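Local atomic coordinates of RNA-dependent RNA Polymerase (PDB entry 6TZ0), a protein that catalyses RNA-templated RNA synthesis in a double-stranded RNA virus, transcribing plus strands and probably also making the complementary minus strands of the genome. Residues Asn73-Pro78 / Leu104-Ala109; Val135-Ser140 / Leu203-Tyr208; Glu415-Phe420 / Arg496-Phe501; Met452-Ala457 / Thr935-Leu940. All coordinates share one frame; numbering follows the deposited sequence.

Contact 1 of 4, residues Asn73-Pro78 / Leu104-Ala109; sequences NEITNP and LVTFRA
P78 leans on the backbone of F107 and R108, a worked case of a proline just beyond a short helix docking against a loop by van der Waals contact. P78 CB does most of the touching. It stands 3.6 Å from F107 C and 3.5 Å from R108 N, so one corner of the pyrrolidine ring rests against the peptide group that links those residues. The side chains themselves meet where P78 CB lies 4.0 Å from R108 CB. R108 CG is anti to the backbone N (chi1 -176°), and the guanidinium end leads away from the 73-78 segment to a salt bridge between NH2 and E80.

Looser van der Waals packing is centred on T106, whose methyl meets a carbonyl oxygen and another methyl of helix 73-76. T106 CG2 is 4.2 Å from E74 O and 4.4 Å from I75 CD1, while the hydroxyl OG1 is hydrogen-bonded to the carbonyl of A238.

Polar bonds are made inside 73-78 or with residues beyond the two segments. The bond from N77 N to N73 O (2.8 Å) closes the helical turn ahead of P78, and on the loop side S201 OG bonds to both V105 O and F107 N. Chemically, the two segments of this N-terminal region meet by van der Waals contact, without a polar bond between them: proline brings no N-H, threonine turns its methyl inward, and the polar groups of T106 and R108 are engaged with other partners.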
loop_
_atom_site.group_PDB
_atom_site.type_symbol
_atom_site.label_atom_id
_atom_site.label_comp_id
_atom_site.label_asym_id
_atom_site.label_seq_id
_atom_site.Cartn_x
_atom_site.Cartn_y
_atom_site.Cartn_z
ATOM N N ASN A 73 34.312 7.883 24.428
ATOM C CA ASN A 73 34.462 9.301 24.736
ATOM C C ASN A 73 33.556 10.161 23.867
ATOM O O ASN A 73 33.184 11.267 24.268
ATOM C CB ASN A 73 35.921 9.717 24.556
ATOM C CG ASN A 73 36.260 11.003 25.283
ATOM O OD1 ASN A 73 35.442 11.558 26.014
ATOM N ND2 ASN A 73 37.474 11.491 25.071
ATOM N N GLU A 74 33.169 9.663 22.690
ATOM C CA GLU A 74 32.322 10.423 21.776
ATOM C C GLU A 74 30.890 10.572 22.276
ATOM O O GLU A 74 30.156 11.421 21.763
ATOM C CB GLU A 74 32.307 9.759 20.401
ATOM C CG GLU A 74 33.622 9.800 19.644
ATOM C CD GLU A 74 34.550 8.651 19.993
ATOM O OE1 GLU A 74 34.160 7.784 20.801
ATOM O OE2 GLU A 74 35.672 8.609 19.451
ATOM N N ILE A 75 30.473 9.772 23.248
ATOM C CA ILE A 75 29.135 9.887 23.814
ATOM C C ILE A 75 29.113 10.856 24.986
ATOM O O ILE A 75 28.233 11.714 25.080
ATOM C CB ILE A 75 28.620 8.489 24.215
ATOM C CG1 ILE A 75 28.569 7.577 22.989
ATOM C CG2 ILE A 75 27.248 8.571 24.855
ATOM C CD1 ILE A 75 27.634 8.063 21.914
ATOM N N THR A 76 30.083 10.743 25.896
ATOM C CA THR A 76 30.139 11.656 27.033
ATOM C C THR A 76 30.665 13.024 26.620
ATOM O O THR A 76 30.226 14.047 27.157
ATOM C CB THR A 76 31.005 11.067 28.144
ATOM O OG1 THR A 76 32.331 10.854 27.653
ATOM C CG2 THR A 76 30.435 9.748 28.622
ATOM N N ASN A 77 31.601 13.064 25.669
ATOM C CA ASN A 77 32.167 14.305 25.145
ATOM C C ASN A 77 31.849 14.363 23.657
ATOM O O ASN A 77 32.675 13.958 22.824
ATOM C CB ASN A 77 33.672 14.371 25.381
ATOM C CG ASN A 77 34.024 14.405 26.843
ATOM O OD1 ASN A 77 33.396 15.111 27.629
ATOM N ND2 ASN A 77 35.023 13.621 27.225
ATOM N N PRO A 78 30.670 14.854 23.284
ATOM C CA PRO A 78 30.284 14.848 21.871
ATOM C C PRO A 78 31.039 15.902 21.082
ATOM O O PRO A 78 31.460 16.929 21.617
ATOM C CB PRO A 78 28.786 15.168 21.915
ATOM C CG PRO A 78 28.372 14.905 23.310
ATOM C CD PRO A 78 29.550 15.264 24.140
ATOM N N LEU A 104 20.645 10.714 11.914
ATOM C CA LEU A 104 21.131 11.703 12.871
ATOM C C LEU A 104 22.544 11.350 13.317
ATOM O O LEU A 104 22.759 10.331 13.980
ATOM C CB LEU A 104 20.166 11.781 14.054
ATOM C CG LEU A 104 20.181 12.885 15.116
ATOM C CD1 LEU A 104 21.059 12.524 16.268
ATOM C CD2 LEU A 104 20.669 14.189 14.519
ATOM N N VAL A 105 23.504 12.187 12.939
ATOM C CA VAL A 105 24.884 12.062 13.394
ATOM C C VAL A 105 24.951 12.492 14.856
ATOM O O VAL A 105 24.149 13.308 15.313
ATOM C CB VAL A 105 25.797 12.910 12.480
ATOM C CG1 VAL A 105 27.274 12.760 12.802
ATOM C CG2 VAL A 105 25.563 12.546 11.044
ATOM N N THR A 106 25.871 11.904 15.617
ATOM C CA THR A 106 26.037 12.246 17.025
ATOM C C THR A 106 26.877 13.513 17.165
ATOM O O THR A 106 27.998 13.580 16.650
ATOM C CB THR A 106 26.682 11.083 17.769
ATOM O OG1 THR A 106 25.870 9.916 17.610
ATOM C CG2 THR A 106 26.796 11.393 19.240
ATOM N N PHE A 107 26.332 14.512 17.857
ATOM C CA PHE A 107 27.043 15.747 18.167
ATOM C C PHE A 107 26.452 16.335 19.444
ATOM O O PHE A 107 25.498 15.799 20.009
ATOM C CB PHE A 107 27.002 16.732 16.986
ATOM C CG PHE A 107 25.616 17.050 16.492
ATOM C CD1 PHE A 107 24.894 18.100 17.019
ATOM C CD2 PHE A 107 25.049 16.309 15.475
ATOM C CE1 PHE A 107 23.631 18.386 16.560
ATOM C CE2 PHE A 107 23.783 16.589 15.016
ATOM C CZ PHE A 107 23.075 17.628 15.562
ATOM N N ARG A 108 27.036 17.435 19.906
ATOM C CA ARG A 108 26.560 18.099 21.113
ATOM C C ARG A 108 25.295 18.890 20.808
ATOM O O ARG A 108 25.217 19.589 19.798
ATOM C CB ARG A 108 27.647 19.010 21.680
ATOM C CG ARG A 108 27.280 19.686 22.989
ATOM C CD ARG A 108 28.429 20.498 23.543
ATOM N NE ARG A 108 28.806 21.591 22.656
ATOM C CZ ARG A 108 28.240 22.792 22.659
ATOM N NH1 ARG A 108 27.268 23.074 23.512
ATOM N NH2 ARG A 108 28.655 23.714 21.808
ATOM N N ALA A 109 24.302 18.776 21.695
ATOM C CA ALA A 109 22.946 19.231 21.393
ATOM C C ALA A 109 22.840 20.749 21.282
ATOM O O ALA A 109 21.925 21.255 20.624
ATOM C CB ALA A 109 21.979 18.717 22.456
#

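Contact 2 of 4, residues Val135-Ser140 / Leu203-Tyr208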
loop_
_atom_site.group_PDB
_atom_site.type_symbol
_atom_site.label_atom_id
_atom_site.label_comp_id
_atom_site.label_asym_id
_atom_site.label_seq_id
_atom_site.Cartn_x
_atom_site.Cartn_y
_atom_site.Cartn_z
ATOM N N VAL A 135 12.149 16.602 16.949
ATOM C CA VAL A 135 10.792 16.122 16.717
ATOM C C VAL A 135 10.771 14.649 16.323
ATOM O O VAL A 135 9.973 13.875 16.856
ATOM C CB VAL A 135 10.074 16.990 15.660
ATOM C CG1 VAL A 135 8.685 16.466 15.364
ATOM C CG2 VAL A 135 10.001 18.429 16.118
ATOM N N LYS A 136 11.662 14.233 15.422
ATOM C CA LYS A 136 11.673 12.862 14.921
ATOM C C LYS A 136 12.103 11.835 15.958
ATOM O O LYS A 136 11.902 10.639 15.726
ATOM C CB LYS A 136 12.594 12.744 13.705
ATOM C CG LYS A 136 12.146 13.511 12.484
ATOM C CD LYS A 136 10.904 12.900 11.881
ATOM C CE LYS A 136 10.574 13.543 10.555
ATOM N NZ LYS A 136 10.140 14.947 10.739
ATOM N N GLN A 137 12.681 12.250 17.081
ATOM C CA GLN A 137 13.158 11.279 18.052
ATOM C C GLN A 137 12.133 10.893 19.105
ATOM O O GLN A 137 12.284 9.831 19.713
ATOM C CB GLN A 137 14.423 11.781 18.752
ATOM C CG GLN A 137 15.659 11.732 17.889
ATOM C CD GLN A 137 16.905 12.113 18.654
ATOM O OE1 GLN A 137 16.835 12.489 19.820
ATOM N NE2 GLN A 137 18.056 12.010 18.005
ATOM N N ARG A 138 11.104 11.696 19.355
ATOM C CA ARG A 138 10.129 11.295 20.365
ATOM C C ARG A 138 9.170 10.273 19.758
ATOM O O ARG A 138 8.336 10.592 18.904
ATOM C CB ARG A 138 9.428 12.502 20.991
ATOM C CG ARG A 138 8.704 13.487 20.104
ATOM C CD ARG A 138 8.186 14.630 20.946
ATOM N NE ARG A 138 7.136 14.236 21.877
ATOM C CZ ARG A 138 5.841 14.259 21.585
ATOM N NH1 ARG A 138 5.448 14.672 20.393
ATOM N NH2 ARG A 138 4.944 13.893 22.487
ATOM N N LYS A 139 9.342 9.016 20.163
ATOM C CA LYS A 139 8.561 7.882 19.672
ATOM C C LYS A 139 8.186 7.054 20.891
ATOM O O LYS A 139 8.872 6.089 21.220
ATOM C CB LYS A 139 9.364 7.053 18.683
ATOM C CG LYS A 139 9.649 7.713 17.381
ATOM C CD LYS A 139 10.495 6.812 16.544
ATOM C CE LYS A 139 10.793 7.474 15.236
ATOM N NZ LYS A 139 9.556 7.591 14.415
ATOM N N SER A 140 7.093 7.407 21.541
ATOM C CA SER A 140 6.684 6.714 22.748
ATOM C C SER A 140 5.270 6.192 22.574
ATOM O O SER A 140 4.410 6.875 22.011
ATOM C CB SER A 140 6.775 7.626 23.958
ATOM O OG SER A 140 5.854 8.690 23.855
ATOM N N LEU A 203 21.268 10.912 22.184
ATOM C CA LEU A 203 21.042 10.413 23.536
ATOM C C LEU A 203 19.576 10.187 23.938
ATOM O O LEU A 203 19.343 9.285 24.760
ATOM C CB LEU A 203 21.773 11.360 24.499
ATOM C CG LEU A 203 22.153 11.015 25.939
ATOM C CD1 LEU A 203 21.050 11.294 26.915
ATOM C CD2 LEU A 203 22.589 9.565 26.030
ATOM N N PRO A 204 18.558 10.922 23.441
ATOM C CA PRO A 204 17.178 10.520 23.794
ATOM C C PRO A 204 16.673 9.221 23.176
ATOM O O PRO A 204 15.575 8.782 23.534
ATOM C CB PRO A 204 16.340 11.717 23.332
ATOM C CG PRO A 204 17.231 12.834 23.435
ATOM C CD PRO A 204 18.564 12.338 23.018
ATOM N N THR A 205 17.407 8.595 22.255
ATOM C CA THR A 205 16.972 7.294 21.754
ATOM C C THR A 205 17.447 6.167 22.663
ATOM O O THR A 205 16.931 5.044 22.606
ATOM C CB THR A 205 17.477 7.072 20.332
ATOM O OG1 THR A 205 18.907 7.116 20.323
ATOM C CG2 THR A 205 16.938 8.139 19.407
ATOM N N PHE A 206 18.423 6.448 23.521
ATOM C CA PHE A 206 18.959 5.391 24.362
ATOM C C PHE A 206 18.083 5.082 25.554
ATOM O O PHE A 206 18.264 4.031 26.169
ATOM C CB PHE A 206 20.363 5.735 24.808
ATOM C CG PHE A 206 21.341 5.558 23.734
ATOM C CD1 PHE A 206 21.798 4.291 23.423
ATOM C CD2 PHE A 206 21.759 6.630 22.984
ATOM C CE1 PHE A 206 22.677 4.106 22.405
ATOM C CE2 PHE A 206 22.642 6.449 21.966
ATOM C CZ PHE A 206 23.096 5.184 21.680
ATOM N N VAL A 207 17.119 5.942 25.868
ATOM C CA VAL A 207 16.077 5.561 26.811
ATOM C C VAL A 207 15.275 4.397 26.248
ATOM O O VAL A 207 15.030 3.397 26.935
ATOM C CB VAL A 207 15.186 6.773 27.126
ATOM C CG1 VAL A 207 14.085 6.397 28.101
ATOM C CG2 VAL A 207 16.024 7.901 27.668
ATOM N N TYR A 208 14.924 4.478 24.962
ATOM C CA TYR A 208 14.195 3.401 24.310
ATOM C C TYR A 208 15.076 2.179 24.104
ATOM O O TYR A 208 14.590 1.045 24.172
ATOM C CB TYR A 208 13.643 3.882 22.972
ATOM C CG TYR A 208 12.758 5.102 23.054
ATOM C CD1 TYR A 208 11.534 5.047 23.701
ATOM C CD2 TYR A 208 13.109 6.282 22.415
ATOM C CE1 TYR A 208 10.716 6.149 23.769
ATOM C CE2 TYR A 208 12.288 7.389 22.467
ATOM C CZ TYR A 208 11.092 7.315 23.143
ATOM O OH TYR A 208 10.259 8.404 23.204
#
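Loop-against-helix packing in the N-terminal region joins Q137 and K139, in the loop after helix 121-134, to P204 and T205, leading into helix 206-218, and to Y208 in its first turn. It shows how one tyrosine can tie an irregular loop to a helix through both its hydroxyl and its ring. Y208 CG is anti to the carbonyl carbon (chi1 -56°), and the phenol extends into the loop, where K139 N donates to Y208 OH over 3.2 Å with an N-H...O angle of 140°. The carbonyl oxygen of the same K139 lies over one face of the ring, and S140 CB packs against the phenol oxygen, 3.6 Å from Y208 OH.

Beside this, a type I turn from V135 to R138 presents Q137. Its OE1 rests on the P204 ring, 3.6 Å from both P204 CB and P204 CD, and the Q137 side chain crosses that of T205 at about a right angle, with Q137 CD 4.0 Å from T205 CG2. The amide nitrogen NE2 is hydrogen-bonded to S201 O, which anchors the other end of the same flat group.

The side chains of S140 and R138 each lie about 9 Å from an ATP-binding side chain, R147 and Y184 respectively. R138 makes a salt bridge to E185 of strand 183-186, P204 packs on F183 and F194 of strands 183-186 and 191-194, and Y208 rests on L145 of helix 145-160.

Contact 3 of 4, residues Glu415-Phe420 / Arg496-Phe501; sequences EAWLNF and RLFLSF
W417, F420, F498 and F501 all carry CG anti to the backbone N (chi1 167° for W417), a common choice of rotamer by which the two segments send their rings into one aromatic cluster. F498 points an edge at the indole face: F498 CD1 stands 3.6 Å above the plane of the W417 ring, over its centre, and the planes meet at 83°, a T-shaped pair. F498 CB adds a CH-pi contact, 4.2 Å from the centroid of the W417 six-membered ring.

W417 then plays the opposite part toward F501. Its own edge is turned to the phenyl face, W417 CE3 lying 3.9 Å above the F501 ring toward its rim, with the planes at 75°. F501 CE1 in turn sits over a face of the F420 ring, 3.5 Å from F420 CG, the two rings being inclined obliquely. L497 CD2 sits at the edge of the F420 ring, 3.8 Å from F420 CE2, and A416 CB touches F501 CZ at 4.1 Å.

Beyond the two segments F498 stacks on F579 and receives a cation-pi contact from R465. Within the central polymerase domain, helix 413-422 is thus joined to the end of the weakly bonded helix 494-499 and to F501, where helix 501-508 begins. The F498-W417 and W417-F501 pairs are consistent with slightly positive ring hydrogens meeting an electron-rich face; F420 against F501 is dispersive packing.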
loop_
_atom_site.group_PDB
_atom_site.type_symbol
_atom_site.label_atom_id
_atom_site.label_comp_id
_atom_site.label_asym_id
_atom_site.label_seq_id
_atom_site.Cartn_x
_atom_site.Cartn_y
_atom_site.Cartn_z
ATOM N N GLU A 415 -19.267 -1.887 -9.908
ATOM C CA GLU A 415 -19.515 -2.238 -8.519
ATOM C C GLU A 415 -18.242 -2.714 -7.837
ATOM O O GLU A 415 -18.050 -2.458 -6.645
ATOM C CB GLU A 415 -20.611 -3.299 -8.446
ATOM C CG GLU A 415 -21.068 -3.666 -7.047
ATOM C CD GLU A 415 -21.791 -2.537 -6.340
ATOM O OE1 GLU A 415 -22.404 -1.694 -7.023
ATOM O OE2 GLU A 415 -21.746 -2.493 -5.095
ATOM N N ALA A 416 -17.341 -3.351 -8.589
ATOM C CA ALA A 416 -16.051 -3.747 -8.038
ATOM C C ALA A 416 -15.182 -2.538 -7.715
ATOM O O ALA A 416 -14.492 -2.527 -6.695
ATOM C CB ALA A 416 -15.335 -4.680 -9.009
ATOM N N TRP A 417 -15.215 -1.506 -8.561
ATOM C CA TRP A 417 -14.475 -0.276 -8.280
ATOM C C TRP A 417 -15.028 0.456 -7.064
ATOM O O TRP A 417 -14.261 0.955 -6.226
ATOM C CB TRP A 417 -14.496 0.624 -9.514
ATOM C CG TRP A 417 -14.039 2.023 -9.273
ATOM C CD1 TRP A 417 -14.821 3.136 -9.257
ATOM C CD2 TRP A 417 -12.708 2.467 -9.000
ATOM N NE1 TRP A 417 -14.066 4.244 -9.001
ATOM C CE2 TRP A 417 -12.762 3.862 -8.839
ATOM C CE3 TRP A 417 -11.477 1.824 -8.882
ATOM C CZ2 TRP A 417 -11.637 4.621 -8.560
ATOM C CZ3 TRP A 417 -10.363 2.579 -8.609
ATOM C CH2 TRP A 417 -10.450 3.961 -8.449
ATOM N N LEU A 418 -16.355 0.514 -6.937
ATOM C CA LEU A 418 -16.945 1.132 -5.751
ATOM C C LEU A 418 -16.651 0.341 -4.480
ATOM O O LEU A 418 -16.400 0.941 -3.428
ATOM C CB LEU A 418 -18.451 1.308 -5.940
ATOM C CG LEU A 418 -18.944 2.639 -6.511
ATOM C CD1 LEU A 418 -18.545 2.860 -7.950
ATOM C CD2 LEU A 418 -20.446 2.690 -6.386
ATOM N N ASN A 419 -16.641 -0.993 -4.556
ATOM C CA ASN A 419 -16.267 -1.795 -3.395
ATOM C C ASN A 419 -14.787 -1.670 -3.079
ATOM O O ASN A 419 -14.388 -1.797 -1.919
ATOM C CB ASN A 419 -16.621 -3.260 -3.628
ATOM C CG ASN A 419 -18.109 -3.492 -3.700
ATOM O OD1 ASN A 419 -18.879 -2.879 -2.967
ATOM N ND2 ASN A 419 -18.526 -4.391 -4.581
ATOM N N PHE A 420 -13.965 -1.436 -4.094
ATOM C CA PHE A 420 -12.544 -1.220 -3.879
ATOM C C PHE A 420 -12.295 0.110 -3.186
ATOM O O PHE A 420 -11.338 0.248 -2.419
ATOM C CB PHE A 420 -11.842 -1.288 -5.230
ATOM C CG PHE A 420 -10.367 -1.110 -5.173
ATOM C CD1 PHE A 420 -9.544 -2.138 -4.754
ATOM C CD2 PHE A 420 -9.797 0.080 -5.583
ATOM C CE1 PHE A 420 -8.182 -1.972 -4.728
ATOM C CE2 PHE A 420 -8.441 0.251 -5.553
ATOM C CZ PHE A 420 -7.636 -0.781 -5.134
ATOM N N ARG A 496 -5.695 7.925 -11.514
ATOM C CA ARG A 496 -4.518 7.079 -11.667
ATOM C C ARG A 496 -4.691 5.751 -10.951
ATOM O O ARG A 496 -4.133 4.741 -11.388
ATOM C CB ARG A 496 -3.267 7.772 -11.141
ATOM C CG ARG A 496 -2.730 8.874 -11.999
ATOM C CD ARG A 496 -1.451 9.373 -11.369
ATOM N NE ARG A 496 -0.855 10.506 -12.063
ATOM C CZ ARG A 496 0.028 10.390 -13.046
ATOM N NH1 ARG A 496 0.407 9.190 -13.462
ATOM N NH2 ARG A 496 0.531 11.475 -13.614
ATOM N N LEU A 497 -5.450 5.734 -9.856
ATOM C CA LEU A 497 -5.788 4.469 -9.220
ATOM C C LEU A 497 -6.751 3.674 -10.086
ATOM O O LEU A 497 -6.738 2.441 -10.076
ATOM C CB LEU A 497 -6.382 4.731 -7.839
ATOM C CG LEU A 497 -6.568 3.533 -6.916
ATOM C CD1 LEU A 497 -5.224 2.951 -6.560
ATOM C CD2 LEU A 497 -7.334 3.909 -5.672
ATOM N N PHE A 498 -7.588 4.370 -10.852
ATOM C CA PHE A 498 -8.544 3.711 -11.726
ATOM C C PHE A 498 -7.869 3.107 -12.945
ATOM O O PHE A 498 -8.346 2.098 -13.471
ATOM C CB PHE A 498 -9.616 4.713 -12.147
ATOM C CG PHE A 498 -10.701 4.127 -12.990
ATOM C CD1 PHE A 498 -11.704 3.372 -12.417
ATOM C CD2 PHE A 498 -10.720 4.337 -14.359
ATOM C CE1 PHE A 498 -12.708 2.838 -13.184
ATOM C CE2 PHE A 498 -11.721 3.801 -15.132
ATOM C CZ PHE A 498 -12.715 3.051 -14.543
ATOM N N LEU A 499 -6.776 3.710 -13.418
ATOM C CA LEU A 499 -6.068 3.143 -14.563
ATOM C C LEU A 499 -5.384 1.829 -14.216
ATOM O O LEU A 499 -5.232 0.958 -15.078
ATOM C CB LEU A 499 -5.045 4.131 -15.111
ATOM C CG LEU A 499 -5.615 5.287 -15.914
ATOM C CD1 LEU A 499 -4.492 6.213 -16.334
ATOM C CD2 LEU A 499 -6.351 4.734 -17.119
ATOM N N SER A 500 -4.967 1.663 -12.970
ATOM C CA SER A 500 -4.326 0.428 -12.555
ATOM C C SER A 500 -5.303 -0.599 -12.008
ATOM O O SER A 500 -4.865 -1.572 -11.389
ATOM C CB SER A 500 -3.262 0.732 -11.505
ATOM O OG SER A 500 -3.848 1.259 -10.332
ATOM N N PHE A 501 -6.604 -0.421 -12.220
ATOM C CA PHE A 501 -7.560 -1.306 -11.571
ATOM C C PHE A 501 -7.828 -2.555 -12.400
ATOM O O PHE A 501 -7.934 -3.656 -11.850
ATOM C CB PHE A 501 -8.854 -0.560 -11.277
ATOM C CG PHE A 501 -9.842 -1.368 -10.508
ATOM C CD1 PHE A 501 -9.604 -1.680 -9.182
ATOM C CD2 PHE A 501 -11.015 -1.801 -11.097
ATOM C CE1 PHE A 501 -10.506 -2.423 -8.466
ATOM C CE2 PHE A 501 -11.917 -2.544 -10.384
ATOM C CZ PHE A 501 -11.664 -2.854 -9.067
#

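Contact 4 of 4, residues Met452-Ala457 / Thr935-Leu940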
loop_
_atom_site.group_PDB
_atom_site.type_symbol
_atom_site.label_atom_id
_atom_site.label_comp_id
_atom_site.label_asym_id
_atom_site.label_seq_id
_atom_site.Cartn_x
_atom_site.Cartn_y
_atom_site.Cartn_z
ATOM N N MET A 452 -14.408 11.809 -2.404
ATOM C CA MET A 452 -13.828 12.290 -3.656
ATOM C C MET A 452 -14.528 11.688 -4.869
ATOM O O MET A 452 -14.736 12.370 -5.877
ATOM C CB MET A 452 -12.335 11.964 -3.658
ATOM C CG MET A 452 -11.546 12.233 -4.926
ATOM S SD MET A 452 -11.271 13.914 -5.472
ATOM C CE MET A 452 -10.743 13.612 -7.156
ATOM N N GLN A 453 -14.923 10.421 -4.779
ATOM C CA GLN A 453 -15.645 9.793 -5.878
ATOM C C GLN A 453 -17.093 10.269 -5.934
ATOM O O GLN A 453 -17.668 10.393 -7.018
ATOM C CB GLN A 453 -15.559 8.273 -5.741
ATOM C CG GLN A 453 -16.241 7.494 -6.843
ATOM C CD GLN A 453 -15.626 7.735 -8.196
ATOM O OE1 GLN A 453 -14.410 7.748 -8.347
ATOM N NE2 GLN A 453 -16.468 7.947 -9.190
ATOM N N ALA A 454 -17.693 10.553 -4.777
ATOM C CA ALA A 454 -19.057 11.066 -4.754
ATOM C C ALA A 454 -19.142 12.504 -5.252
ATOM O O ALA A 454 -20.194 12.928 -5.736
ATOM C CB ALA A 454 -19.627 10.964 -3.343
ATOM N N VAL A 455 -18.055 13.263 -5.150
ATOM C CA VAL A 455 -18.073 14.652 -5.598
ATOM C C VAL A 455 -17.970 14.738 -7.117
ATOM O O VAL A 455 -18.747 15.445 -7.768
ATOM C CB VAL A 455 -16.959 15.444 -4.885
ATOM C CG1 VAL A 455 -16.687 16.747 -5.568
ATOM C CG2 VAL A 455 -17.383 15.745 -3.465
ATOM N N PHE A 456 -17.036 13.998 -7.714
ATOM C CA PHE A 456 -16.811 14.026 -9.153
ATOM C C PHE A 456 -17.528 12.895 -9.876
ATOM O O PHE A 456 -17.025 12.389 -10.881
ATOM C CB PHE A 456 -15.319 13.972 -9.454
ATOM C CG PHE A 456 -14.577 15.183 -9.015
ATOM C CD1 PHE A 456 -14.566 16.324 -9.792
ATOM C CD2 PHE A 456 -13.893 15.186 -7.818
ATOM C CE1 PHE A 456 -13.876 17.441 -9.383
ATOM C CE2 PHE A 456 -13.205 16.298 -7.404
ATOM C CZ PHE A 456 -13.195 17.425 -8.189
ATOM N N ALA A 457 -18.700 12.495 -9.386
ATOM C CA ALA A 457 -19.420 11.378 -9.979
ATOM C C ALA A 457 -20.059 11.732 -11.310
ATOM O O ALA A 457 -20.419 10.828 -12.068
ATOM C CB ALA A 457 -20.491 10.881 -9.016
ATOM N N THR A 935 -26.664 9.996 -3.167
ATOM C CA THR A 935 -27.575 9.670 -4.256
ATOM C C THR A 935 -26.853 9.680 -5.596
ATOM O O THR A 935 -27.104 8.823 -6.451
ATOM C CB THR A 935 -28.736 10.667 -4.261
ATOM O OG1 THR A 935 -29.374 10.657 -2.980
ATOM C CG2 THR A 935 -29.766 10.313 -5.311
ATOM N N SER A 936 -25.933 10.629 -5.790
ATOM C CA SER A 936 -25.153 10.644 -7.021
ATOM C C SER A 936 -24.145 9.506 -7.064
ATOM O O SER A 936 -23.832 9.002 -8.147
ATOM C CB SER A 936 -24.440 11.981 -7.175
ATOM O OG SER A 936 -23.456 12.143 -6.175
ATOM N N LEU A 937 -23.632 9.086 -5.907
ATOM C CA LEU A 937 -22.673 7.988 -5.883
ATOM C C LEU A 937 -23.336 6.647 -6.168
ATOM O O LEU A 937 -22.709 5.766 -6.764
ATOM C CB LEU A 937 -21.960 7.964 -4.534
ATOM C CG LEU A 937 -20.906 6.896 -4.274
ATOM C CD1 LEU A 937 -19.819 6.965 -5.316
ATOM C CD2 LEU A 937 -20.330 7.105 -2.902
ATOM N N GLU A 938 -24.603 6.484 -5.783
ATOM C CA GLU A 938 -25.321 5.238 -6.058
ATOM C C GLU A 938 -25.580 4.985 -7.536
ATOM O O GLU A 938 -25.956 3.864 -7.890
ATOM C CB GLU A 938 -26.666 5.221 -5.345
ATOM C CG GLU A 938 -26.586 5.096 -3.861
ATOM C CD GLU A 938 -27.950 5.068 -3.222
ATOM O OE1 GLU A 938 -28.952 5.243 -3.946
ATOM O OE2 GLU A 938 -28.026 4.880 -1.990
ATOM N N GLN A 939 -25.407 5.978 -8.402
ATOM C CA GLN A 939 -25.732 5.829 -9.808
ATOM C C GLN A 939 -24.554 5.346 -10.638
ATOM O O GLN A 939 -24.524 5.596 -11.845
ATOM C CB GLN A 939 -26.243 7.155 -10.371
ATOM C CG GLN A 939 -27.379 7.757 -9.582
ATOM C CD GLN A 939 -28.461 6.759 -9.282
ATOM O OE1 GLN A 939 -28.709 6.428 -8.127
ATOM N NE2 GLN A 939 -29.095 6.246 -10.323
ATOM N N LEU A 940 -23.580 4.672 -10.029
ATOM C CA LEU A 940 -22.348 4.344 -10.733
ATOM C C LEU A 940 -22.141 2.862 -10.981
ATOM O O LEU A 940 -21.276 2.510 -11.779
ATOM C CB LEU A 940 -21.132 4.888 -9.976
ATOM C CG LEU A 940 -21.026 6.406 -9.844
ATOM C CD1 LEU A 940 -19.733 6.769 -9.152
ATOM C CD2 LEU A 940 -21.136 7.092 -11.181
#
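Packing of two helix ends, one in the central polymerase region and the other in the C-terminal region, brings A454 in the last turn of helix 449-455 and A457 just after it against S936 and L937 in helix 927-937 and L940 beyond. The C-terminal region probably corresponds to the bracelet of related reovirus polymerases, so the contact is an example of distant sequence regions being fastened, by two alanines and Q453 on one side, S936 and two leucines on the other.

The backbones come close at A454 and L937, where the alpha carbons are 4.9 Å apart. Alanine makes such an approach possible: A454 CB meets L937 CD2 at 3.9 Å. The other methyl of the leucine turns to Q453, with L937 CD1 3.9 Å from Q453 CG, the two side chains crossing at about a right angle. A457 points its methyl group at the second helix, 3.9 Å from S936 O and 4.2 Å from L940 CD1.

The hydroxyl of S936 lies 3.4 Å from A454 O but has its main partner in L933 O, one turn back in its own helix. N64 of the neighbouring Viral structural protein 4 chain hydrogen-bonds to S936 OG and, weakly, to A454 O, and so bridges both helices from outside. W417 and L421 of helix 413-422 pack against Q453, whose chain bends about CB-CG (chi2 63°), bringing CD and its amide nearer L940. L940 closes the contact with both its methyls: CD1 lies 3.5 Å from Q453 NE2, and CD2 is 3.9 Å from A457 O.

How the contacts relate
Read from the N terminus, contact 1 closes a loop of 25 residues without helix or strand, and contact 2 follows in series, joining the turn after helix 121-134 to helix 206-218. The two touch through L104 and Q137, their centres 15 Å apart, and both belong to the N-terminal region. Contacts 3 and 4 lie far off, contact 3 about 40 Å from contact 2 between centres. Their segments alternate along the chain, 415-420, 452-457, 496-501 and 935-940, so their closures cross. They also touch, W417 against Q453 and L418 against L937 and L940, which ties the polymerase domain internally and then to the C-terminal region.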